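Local structure of 2-polyprenyl-6-methoxyphenol hydroxylase-like FAD-dependent oxidoreductase (Streptomyces sp. NRRL 11266, 6UI5) at residues F82-G87 with K367-N372; D155-I160 with H263-T268; I160-K163 with D168-G171. The protein binds flavin-adenine dinucleotide in a Rossmann-type domain and belongs to the aromatic-ring hydroxylase-like group of FAD-dependent oxidoreductases. One frame throughout, in Å; residues are numbered along the deposited sequence.

Contact 1. Residues F82-G87 with K367-N372; sequences FEKVQG and KFDEVN
Lys84 and Asp369 both set CG anti to their own carbonyl carbon and beside the backbone N (chi1 -54° and -64°), and the two side chains meet at a slant. The lysine is not extended: bends at its second and third torsions fold the chain so that CD and NZ both approach OD2. NZ of Lys84 lies 3.5 Å from OD2 of Asp369, a salt bridge between two exposed residues, and CD of Lys84 is 4.0 Å from the same OD2.

The two partners sit on a 3-10 turn and on the first turn of a helix. In the 3-10 turn, residues 82-84, Val85 N is hydrogen-bonded to Phe82 O at 3.0 Å and the Val85 side chain packs over one face of the Phe82 ring, toward its rim. Asp369 opens helix 369-379, behind Phe368 at the N-cap position. Phe368 O accepts from Asn372 twice, from opposite faces of its carbonyl plane: the backbone N at 3.2 Å, and ND2 of the side chain at 2.9 Å in a nearly straight bond (174°). ND2 is also hydrogen-bonded to Leu366 O. OD1 of Asn372 accepts from Ala81 N, which ties this first helical turn to the chain entering the 3-10 turn. Deeper down, Phe82 and Val85 lie against Ala376 of the same helix. Around Phe368, Glu370 and Val371 the helix start also packs on the second subunit.

The loop between strands 78-80 and 92-93 is thus joined to the start of a helix some 280 residues later in the chain. A negative side chain in the first turn probably interacts favourably with the helix dipole as well as with the lysine. The wide ion spacing and the exposure of both partners imply a modest, largely electrostatic surface attraction.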
loop_
_atom_site.group_PDB
_atom_site.type_symbol
_atom_site.label_atom_id
_atom_site.label_comp_id
_atom_site.label_asym_id
_atom_site.label_seq_id
_atom_site.Cartn_x
_atom_site.Cartn_y
_atom_site.Cartn_z
ATOM N N PHE A 82 -15.205 0.895 7.568
ATOM C CA PHE A 82 -15.933 2.099 7.194
ATOM C C PHE A 82 -16.485 2.835 8.410
ATOM O O PHE A 82 -16.728 4.042 8.326
ATOM C CB PHE A 82 -17.056 1.741 6.211
ATOM C CG PHE A 82 -17.835 2.939 5.693
ATOM C CD1 PHE A 82 -17.279 3.801 4.753
ATOM C CD2 PHE A 82 -19.125 3.194 6.141
ATOM C CE1 PHE A 82 -18.009 4.902 4.272
ATOM C CE2 PHE A 82 -19.858 4.288 5.657
ATOM C CZ PHE A 82 -19.300 5.136 4.728
ATOM N N GLU A 83 -16.675 2.136 9.534
ATOM C CA GLU A 83 -17.128 2.754 10.779
ATOM C C GLU A 83 -16.163 3.816 11.306
ATOM O O GLU A 83 -16.537 4.577 12.205
ATOM C CB GLU A 83 -17.338 1.667 11.846
ATOM C CG GLU A 83 -16.070 0.889 12.232
ATOM C CD GLU A 83 -15.838 -0.358 11.378
ATOM O OE1 GLU A 83 -16.627 -0.610 10.434
ATOM O OE2 GLU A 83 -14.859 -1.089 11.652
ATOM N N LYS A 84 -14.940 3.879 10.786
ATOM C CA LYS A 84 -13.964 4.884 11.183
ATOM C C LYS A 84 -14.092 6.175 10.379
ATOM O O LYS A 84 -13.401 7.150 10.674
ATOM C CB LYS A 84 -12.539 4.313 11.052
ATOM C CG LYS A 84 -12.308 2.988 11.797
ATOM C CD LYS A 84 -11.411 3.135 13.029
ATOM C CE LYS A 84 -12.109 3.846 14.200
ATOM N NZ LYS A 84 -11.148 4.221 15.298
ATOM N N VAL A 85 -14.959 6.214 9.384
ATOM C CA VAL A 85 -15.148 7.422 8.587
ATOM C C VAL A 85 -15.997 8.405 9.384
ATOM O O VAL A 85 -16.917 8.012 10.108
ATOM C CB VAL A 85 -15.783 7.068 7.222
ATOM C CG1 VAL A 85 -16.107 8.317 6.404
ATOM C CG2 VAL A 85 -14.847 6.161 6.439
ATOM N N GLN A 86 -15.680 9.689 9.261
ATOM C CA GLN A 86 -16.305 10.716 10.086
ATOM C C GLN A 86 -17.823 10.751 9.905
ATOM O O GLN A 86 -18.341 10.551 8.805
ATOM C CB GLN A 86 -15.691 12.079 9.741
ATOM C CG GLN A 86 -16.502 13.293 10.145
ATOM C CD GLN A 86 -16.059 13.878 11.476
ATOM O OE1 GLN A 86 -15.357 13.230 12.264
ATOM N NE2 GLN A 86 -16.463 15.116 11.729
ATOM N N GLY A 87 -18.531 11.003 11.007
ATOM C CA GLY A 87 -19.930 11.378 10.986
ATOM C C GLY A 87 -20.828 10.214 10.658
ATOM O O GLY A 87 -20.352 9.108 10.409
ATOM N N LYS A 367 -4.331 -2.565 8.914
ATOM C CA LYS A 367 -4.370 -2.493 10.367
ATOM C C LYS A 367 -4.347 -1.061 10.866
ATOM O O LYS A 367 -4.581 -0.843 12.053
ATOM C CB LYS A 367 -3.205 -3.276 10.982
ATOM C CG LYS A 367 -3.378 -4.792 10.889
ATOM C CD LYS A 367 -2.064 -5.540 11.063
ATOM C CE LYS A 367 -2.271 -7.043 10.922
ATOM N NZ LYS A 367 -1.089 -7.837 11.353
ATOM N N PHE A 368 -4.092 -0.091 9.987
ATOM C CA PHE A 368 -3.962 1.318 10.342
ATOM C C PHE A 368 -5.251 2.089 10.073
ATOM O O PHE A 368 -5.901 1.901 9.041
ATOM C CB PHE A 368 -2.830 1.979 9.554
ATOM C CG PHE A 368 -1.522 1.255 9.639
ATOM C CD1 PHE A 368 -1.087 0.702 10.846
ATOM C CD2 PHE A 368 -0.718 1.129 8.507
ATOM C CE1 PHE A 368 0.135 0.030 10.925
ATOM C CE2 PHE A 368 0.502 0.460 8.566
ATOM C CZ PHE A 368 0.931 -0.096 9.778
ATOM N N ASP A 369 -5.584 3.001 10.987
ATOM C CA ASP A 369 -6.823 3.760 10.861
ATOM C C ASP A 369 -6.770 4.739 9.688
ATOM O O ASP A 369 -7.745 4.866 8.936
ATOM C CB ASP A 369 -7.111 4.496 12.172
ATOM C CG ASP A 369 -7.352 3.550 13.340
ATOM O OD1 ASP A 369 -7.165 2.318 13.174
ATOM O OD2 ASP A 369 -7.725 4.050 14.427
ATOM N N GLU A 370 -5.658 5.461 9.525
ATOM C CA GLU A 370 -5.599 6.455 8.456
ATOM C C GLU A 370 -5.723 5.812 7.088
ATOM O O GLU A 370 -6.243 6.440 6.164
ATOM C CB GLU A 370 -4.306 7.273 8.525
ATOM C CG GLU A 370 -4.399 8.492 9.469
ATOM C CD GLU A 370 -3.138 9.362 9.493
ATOM O OE1 GLU A 370 -3.270 10.590 9.299
ATOM O OE2 GLU A 370 -2.028 8.829 9.718
ATOM N N VAL A 371 -5.233 4.577 6.924
ATOM C CA VAL A 371 -5.365 3.948 5.617
ATOM C C VAL A 371 -6.814 3.557 5.377
ATOM O O VAL A 371 -7.387 3.876 4.323
ATOM C CB VAL A 371 -4.416 2.747 5.480
ATOM C CG1 VAL A 371 -4.722 1.995 4.176
ATOM C CG2 VAL A 371 -2.939 3.215 5.519
ATOM N N ASN A 372 -7.446 2.911 6.371
ATOM C CA ASN A 372 -8.845 2.506 6.240
ATOM C C ASN A 372 -9.722 3.699 5.902
ATOM O O ASN A 372 -10.545 3.640 4.977
ATOM C CB ASN A 372 -9.337 1.841 7.521
ATOM C CG ASN A 372 -9.066 0.351 7.539
ATOM O OD1 ASN A 372 -9.883 -0.465 7.081
ATOM N ND2 ASN A 372 -7.905 -0.015 8.062
#

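Contact 2. Residues D155-I160 with H263-T268; sequences DGRESI and HYSIVT. With FAD (flavin-adenine dinucleotide), chain C.
Arg157 turns its guanidinium edge to the backbone of Ser265, and this is the tight part of the contact. NH2 of Arg157 donates to Ser265 O at 2.6 Å, a short but bent bond (139° at the hydrogen); the oxygen lies near the guanidinium plane, whereas the donor is tilted from the carbonyl plane. CB of Arg157 points toward the strand; CG is anti to the backbone N (chi1 -177°), and bends at the next two torsions bring NH2 to Ser265 O. CG2 of Val267 covers one guanidinium face, 4.2 Å from NH1 of Arg157.

Residues 155-160 run from strand 150-153 into helix 160-164 and read Asp-Gly-Arg-Glu-Ser-Ile, consistent with the DG motif of aromatic-hydroxylase-type flavoproteins. Here the cofactor itself packs closely: CB of Asp155 is 3.4 Å from N7A of the FAD adenine, while Ser159 OG donates to Asp155 OD1 at 2.6 Å and, with Val161 N on OD2, holds the carboxylate by both oxygens. On strand 257-271 Tyr264 faces the other end of FAD. The flavin methyl C7M sits over one face of its ring, offset toward the rim, 3.5 Å from CD2 of Tyr264, and the phenol OH is hydrogen-bonded to Ser221 O.

Away from this, the outer side is loose. Exposed Glu158, at the centre of an inverse gamma turn, offers OE2 to Arg157 NH1 only at a long 3.7 Å, and Asp233 OD2 forms another long, weak ion pair with the same nitrogen. OG of Ser265 does not meet the arginine closely but is hydrogen-bonded to Asp233.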
loop_
_atom_site.group_PDB
_atom_site.type_symbol
_atom_site.label_atom_id
_atom_site.label_comp_id
_atom_site.label_asym_id
_atom_site.label_seq_id
_atom_site.Cartn_x
_atom_site.Cartn_y
_atom_site.Cartn_z
ATOM N N ASP A 155 -19.626 12.228 -23.457
ATOM C CA ASP A 155 -19.991 11.221 -24.449
ATOM C C ASP A 155 -19.243 9.904 -24.280
ATOM O O ASP A 155 -19.106 9.159 -25.253
ATOM C CB ASP A 155 -19.770 11.762 -25.862
ATOM C CG ASP A 155 -18.486 12.562 -25.982
ATOM O OD1 ASP A 155 -18.004 13.091 -24.934
ATOM O OD2 ASP A 155 -17.977 12.664 -27.129
ATOM N N GLY A 156 -18.742 9.609 -23.078
ATOM C CA GLY A 156 -18.276 8.270 -22.768
ATOM C C GLY A 156 -16.819 8.049 -23.090
ATOM O O GLY A 156 -16.092 8.936 -23.537
ATOM N N ARG A 157 -16.389 6.807 -22.869
ATOM C CA ARG A 157 -14.984 6.474 -23.048
ATOM C C ARG A 157 -14.466 6.858 -24.437
ATOM O O ARG A 157 -13.339 7.338 -24.571
ATOM C CB ARG A 157 -14.766 4.981 -22.797
ATOM C CG ARG A 157 -13.322 4.577 -22.902
ATOM C CD ARG A 157 -13.179 3.251 -23.605
ATOM N NE ARG A 157 -13.523 2.144 -22.734
ATOM C CZ ARG A 157 -13.274 0.874 -23.012
ATOM N NH1 ARG A 157 -12.665 0.549 -24.143
ATOM N NH2 ARG A 157 -13.628 -0.066 -22.150
ATOM N N GLU A 158 -15.242 6.651 -25.487
ATOM C CA GLU A 158 -14.731 6.987 -26.817
ATOM C C GLU A 158 -15.221 8.367 -27.249
ATOM O O GLU A 158 -15.821 8.558 -28.301
ATOM C CB GLU A 158 -15.109 5.911 -27.820
ATOM C CG GLU A 158 -14.004 4.863 -28.009
ATOM C CD GLU A 158 -14.034 3.778 -26.954
ATOM O OE1 GLU A 158 -15.073 3.628 -26.265
ATOM O OE2 GLU A 158 -13.008 3.080 -26.817
ATOM N N SER A 159 -14.913 9.345 -26.405
ATOM C CA SER A 159 -15.462 10.686 -26.545
ATOM C C SER A 159 -14.924 11.360 -27.801
ATOM O O SER A 159 -13.718 11.601 -27.914
ATOM C CB SER A 159 -15.118 11.510 -25.308
ATOM O OG SER A 159 -15.454 12.877 -25.484
ATOM N N ILE A 160 -15.812 11.660 -28.750
ATOM C CA ILE A 160 -15.422 12.503 -29.874
ATOM C C ILE A 160 -14.957 13.866 -29.367
ATOM O O ILE A 160 -13.982 14.435 -29.877
ATOM C CB ILE A 160 -16.580 12.639 -30.884
ATOM C CG1 ILE A 160 -16.789 11.339 -31.685
ATOM C CG2 ILE A 160 -16.328 13.812 -31.828
ATOM C CD1 ILE A 160 -17.783 10.346 -31.065
ATOM N N HIS A 263 -20.167 -7.560 -25.122
ATOM C CA HIS A 263 -18.734 -7.663 -24.875
ATOM C C HIS A 263 -18.207 -6.354 -24.284
ATOM O O HIS A 263 -18.616 -5.260 -24.693
ATOM C CB HIS A 263 -17.995 -7.985 -26.163
ATOM C CG HIS A 263 -18.359 -9.324 -26.720
ATOM N ND1 HIS A 263 -18.234 -10.483 -25.979
ATOM C CD2 HIS A 263 -18.887 -9.684 -27.916
ATOM C CE1 HIS A 263 -18.666 -11.502 -26.703
ATOM N NE2 HIS A 263 -19.061 -11.044 -27.881
ATOM N N TYR A 264 -17.312 -6.454 -23.301
ATOM C CA TYR A 264 -16.613 -5.278 -22.784
ATOM C C TYR A 264 -15.149 -5.627 -22.549
ATOM O O TYR A 264 -14.820 -6.755 -22.169
ATOM C CB TYR A 264 -17.262 -4.754 -21.495
ATOM C CG TYR A 264 -16.867 -5.532 -20.251
ATOM C CD1 TYR A 264 -15.707 -5.214 -19.548
ATOM C CD2 TYR A 264 -17.648 -6.583 -19.784
ATOM C CE1 TYR A 264 -15.330 -5.926 -18.431
ATOM C CE2 TYR A 264 -17.283 -7.296 -18.648
ATOM C CZ TYR A 264 -16.117 -6.963 -17.981
ATOM O OH TYR A 264 -15.717 -7.657 -16.854
ATOM N N SER A 265 -14.265 -4.651 -22.780
ATOM C CA SER A 265 -12.884 -4.756 -22.327
ATOM C C SER A 265 -12.626 -3.539 -21.446
ATOM O O SER A 265 -13.341 -2.543 -21.528
ATOM C CB SER A 265 -11.837 -4.831 -23.503
ATOM O OG SER A 265 -11.992 -3.778 -24.445
ATOM N N ILE A 266 -11.625 -3.620 -20.575
ATOM C CA ILE A 266 -11.356 -2.546 -19.612
ATOM C C ILE A 266 -9.962 -2.019 -19.854
ATOM O O ILE A 266 -8.991 -2.785 -19.811
ATOM C CB ILE A 266 -11.486 -3.017 -18.158
ATOM C CG1 ILE A 266 -12.951 -3.210 -17.799
ATOM C CG2 ILE A 266 -10.804 -2.000 -17.198
ATOM C CD1 ILE A 266 -13.768 -1.920 -17.899
ATOM N N VAL A 267 -9.853 -0.709 -20.054
ATOM C CA VAL A 267 -8.582 -0.012 -19.907
ATOM C C VAL A 267 -8.743 1.056 -18.837
ATOM O O VAL A 267 -9.852 1.385 -18.427
ATOM C CB VAL A 267 -8.098 0.615 -21.216
ATOM C CG1 VAL A 267 -7.576 -0.488 -22.170
ATOM C CG2 VAL A 267 -9.226 1.426 -21.817
ATOM N N THR A 268 -7.610 1.625 -18.420
ATOM C CA THR A 268 -7.530 2.606 -17.337
ATOM C C THR A 268 -6.938 3.901 -17.875
ATOM O O THR A 268 -5.761 3.940 -18.252
ATOM C CB THR A 268 -6.665 2.075 -16.206
ATOM O OG1 THR A 268 -7.145 0.791 -15.800
ATOM C CG2 THR A 268 -6.705 3.042 -15.022
HETATM P PA FAD C . -21.737 6.715 -20.666
HETATM O O1A FAD C . -22.525 5.916 -19.651
HETATM O O2A FAD C . -20.871 5.755 -21.464
HETATM O O5B FAD C . -22.733 7.693 -21.560
HETATM C C5B FAD C . -22.219 8.383 -22.688
HETATM C C4B FAD C . -23.410 8.713 -23.645
HETATM O O4B FAD C . -23.066 9.482 -24.650
HETATM C C3B FAD C . -23.934 7.413 -24.298
HETATM O O3B FAD C . -25.293 7.469 -24.338
HETATM C C2B FAD C . -23.346 7.448 -25.723
HETATM O O2B FAD C . -24.147 6.524 -26.568
HETATM C C1B FAD C . -23.520 8.704 -26.032
HETATM N N9A FAD C . -22.652 9.241 -27.061
HETATM C C8A FAD C . -21.365 8.903 -27.299
HETATM N N7A FAD C . -20.906 9.690 -28.295
HETATM C C5A FAD C . -21.907 10.528 -28.656
HETATM C C6A FAD C . -21.994 11.535 -29.610
HETATM N N6A FAD C . -21.157 12.156 -30.626
HETATM N N1A FAD C . -23.129 12.221 -29.771
HETATM C C2A FAD C . -24.202 11.949 -28.997
HETATM N N3A FAD C . -24.112 10.971 -28.051
HETATM C C4A FAD C . -22.975 10.261 -27.883
HETATM N N1 FAD C . -20.908 1.753 -12.799
HETATM C C2 FAD C . -21.158 1.552 -11.342
HETATM O O2 FAD C . -21.363 2.467 -10.615
HETATM N N3 FAD C . -21.154 0.163 -10.800
HETATM C C4 FAD C . -20.909 -0.962 -11.705
HETATM O O4 FAD C . -20.901 -2.077 -11.305
HETATM C C4X FAD C . -20.657 -0.720 -13.172
HETATM N N5 FAD C . -20.414 -1.872 -14.010
HETATM C C5X FAD C . -20.149 -1.665 -15.455
HETATM C C6 FAD C . -19.910 -2.785 -16.255
HETATM C C7 FAD C . -19.666 -2.623 -17.614
HETATM C C7M FAD C . -19.443 -4.003 -18.218
HETATM C C8 FAD C . -19.658 -1.350 -18.204
HETATM C C8M FAD C . -19.383 -1.271 -19.712
HETATM C C9 FAD C . -19.896 -0.220 -17.402
HETATM C C9A FAD C . -20.140 -0.362 -16.016
HETATM N N10 FAD C . -20.387 0.842 -15.135
HETATM C C10 FAD C . -20.654 0.629 -13.716
HETATM C "C1'" FAD C . -20.410 2.183 -15.754
HETATM C "C2'" FAD C . -19.459 3.277 -15.236
HETATM O "O2'" FAD C . -19.941 3.880 -14.092
HETATM C "C3'" FAD C . -19.382 4.424 -16.241
HETATM O "O3'" FAD C . -18.315 5.229 -15.850
HETATM C "C4'" FAD C . -20.617 5.345 -16.304
HETATM O "O4'" FAD C . -21.807 4.692 -16.645
HETATM C "C5'" FAD C . -20.279 6.321 -17.438
HETATM O "O5'" FAD C . -21.083 7.466 -17.374
HETATM P P FAD C . -20.989 8.617 -18.556
HETATM O O1P FAD C . -22.306 9.354 -18.623
HETATM O O2P FAD C . -19.804 9.554 -18.422
HETATM O O3P FAD C . -20.687 7.769 -19.943
#

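Contact 3. Residues I160-K163 with D168-G171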
loop_
_atom_site.group_PDB
_atom_site.type_symbol
_atom_site.label_atom_id
_atom_site.label_comp_id
_atom_site.label_asym_id
_atom_site.label_seq_id
_atom_site.Cartn_x
_atom_site.Cartn_y
_atom_site.Cartn_z
ATOM N N ILE A 160 -15.812 11.660 -28.750
ATOM C CA ILE A 160 -15.422 12.503 -29.874
ATOM C C ILE A 160 -14.957 13.866 -29.367
ATOM O O ILE A 160 -13.982 14.435 -29.877
ATOM C CB ILE A 160 -16.580 12.639 -30.884
ATOM C CG1 ILE A 160 -16.789 11.339 -31.685
ATOM C CG2 ILE A 160 -16.328 13.812 -31.828
ATOM C CD1 ILE A 160 -17.783 10.346 -31.065
ATOM N N VAL A 161 -15.643 14.416 -28.359
ATOM C CA VAL A 161 -15.287 15.752 -27.877
ATOM C C VAL A 161 -13.851 15.771 -27.382
ATOM O O VAL A 161 -13.065 16.667 -27.714
ATOM C CB VAL A 161 -16.252 16.234 -26.778
ATOM C CG1 VAL A 161 -15.809 17.615 -26.299
ATOM C CG2 VAL A 161 -17.697 16.310 -27.282
ATOM N N ARG A 162 -13.479 14.787 -26.579
ATOM C CA ARG A 162 -12.112 14.765 -26.099
ATOM C C ARG A 162 -11.113 14.698 -27.253
ATOM O O ARG A 162 -10.160 15.486 -27.332
ATOM C CB ARG A 162 -11.937 13.574 -25.188
ATOM C CG ARG A 162 -10.519 13.353 -24.959
ATOM C CD ARG A 162 -10.399 12.162 -24.219
ATOM N NE ARG A 162 -10.867 11.096 -25.053
ATOM C CZ ARG A 162 -11.174 9.954 -24.483
ATOM N NH1 ARG A 162 -11.148 9.915 -23.145
ATOM N NH2 ARG A 162 -11.586 8.889 -25.158
ATOM N N LYS A 163 -11.303 13.729 -28.141
ATOM C CA LYS A 163 -10.315 13.492 -29.186
ATOM C C LYS A 163 -10.154 14.710 -30.090
ATOM O O LYS A 163 -9.031 15.165 -30.340
ATOM C CB LYS A 163 -10.703 12.244 -29.977
ATOM C CG LYS A 163 -10.746 10.957 -29.143
ATOM C CD LYS A 163 -11.396 9.822 -29.944
ATOM C CE LYS A 163 -11.632 8.569 -29.100
ATOM N NZ LYS A 163 -10.378 8.033 -28.513
ATOM N N ASP A 168 -4.838 14.507 -24.424
ATOM C CA ASP A 168 -4.284 13.164 -24.349
ATOM C C ASP A 168 -4.946 12.384 -23.211
ATOM O O ASP A 168 -5.275 12.946 -22.161
ATOM C CB ASP A 168 -2.764 13.259 -24.177
ATOM C CG ASP A 168 -2.075 13.972 -25.358
ATOM O OD1 ASP A 168 -2.070 15.225 -25.389
ATOM O OD2 ASP A 168 -1.523 13.282 -26.245
ATOM N N TYR A 169 -5.156 11.077 -23.436
ATOM C CA TYR A 169 -5.903 10.177 -22.541
ATOM C C TYR A 169 -4.908 9.222 -21.888
ATOM O O TYR A 169 -4.535 8.196 -22.468
ATOM C CB TYR A 169 -6.965 9.420 -23.335
ATOM C CG TYR A 169 -8.171 8.855 -22.587
ATOM C CD1 TYR A 169 -8.619 9.406 -21.364
ATOM C CD2 TYR A 169 -8.908 7.818 -23.156
ATOM C CE1 TYR A 169 -9.770 8.896 -20.721
ATOM C CE2 TYR A 169 -10.050 7.296 -22.552
ATOM C CZ TYR A 169 -10.473 7.819 -21.354
ATOM O OH TYR A 169 -11.598 7.246 -20.857
ATOM N N VAL A 170 -4.492 9.560 -20.675
ATOM C CA VAL A 170 -3.288 9.004 -20.071
ATOM C C VAL A 170 -3.626 7.752 -19.273
ATOM O O VAL A 170 -4.549 7.768 -18.448
ATOM C CB VAL A 170 -2.629 10.054 -19.163
ATOM C CG1 VAL A 170 -1.458 9.425 -18.403
ATOM C CG2 VAL A 170 -2.216 11.277 -19.989
ATOM N N GLY A 171 -2.857 6.686 -19.472
ATOM C CA GLY A 171 -2.954 5.527 -18.606
ATOM C C GLY A 171 -2.298 4.294 -19.197
ATOM O O GLY A 171 -1.726 4.320 -20.285
#
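The guanidinium of Arg162 lies over a face of the Tyr169 ring in a cation-pi contact, with CZ of Arg162 3.5 Å from the ring centroid and 18° off the ring normal. It does not stack flat: the two planes are 44° apart, and the side chains cross at about a right angle. The central carbon CZ of Arg162 is 3.4 Å from Tyr169 CD2, so it rides toward one side of the ring; the still shorter approach of NH1 is doubtful in the model. Arg162 runs straight through its first two torsions, with CG anti to the backbone N, and the single bend at chi3 (65°) turns the group over the ring.

In the next shell, CE of Lys163 lies at the guanidinium edge. The start of helix 160-164 is held by its N-cap Ser159, whose OG is hydrogen-bonded to Arg162 N, and by the Asp155 carboxylate. Tyr169 is placed by short strand 169-170, joined to strand 257-271 through backbone hydrogen bonds of Val170 with Asn270, the pairing continued by Asp168 with Glu272 just outside both strands. Val170 also packs on Arg356 of the second subunit.

The Asp-Gly-x-x-Ser-x-x-Arg spacing, with Arg162 as its last member, is consistent with the DG motif of this flavoprotein family, here joining the Rossmann-type domain to the neighbouring antiparallel sheet.

Contacts 2 and 3 form one neighbourhood, their centres about 10 Å apart. They share Ile160, which touches FAD, and both reach the same antiparallel sheet, where strands 257-271 and 169-170 are neighbours. Arg157 also connects them directly, its CG 3.8 Å from OH of Tyr169. Contact 2 lines the cofactor pocket at both the adenine and the flavin, whereas in contact 3 the Tyr169 side chain stays about 9 Å from FAD. Contact 1 stands apart on the surface: its centre is about 33 Å from that of contact 2 and 35 Å from that of contact 3. All three contacts have residues that touch the second subunit.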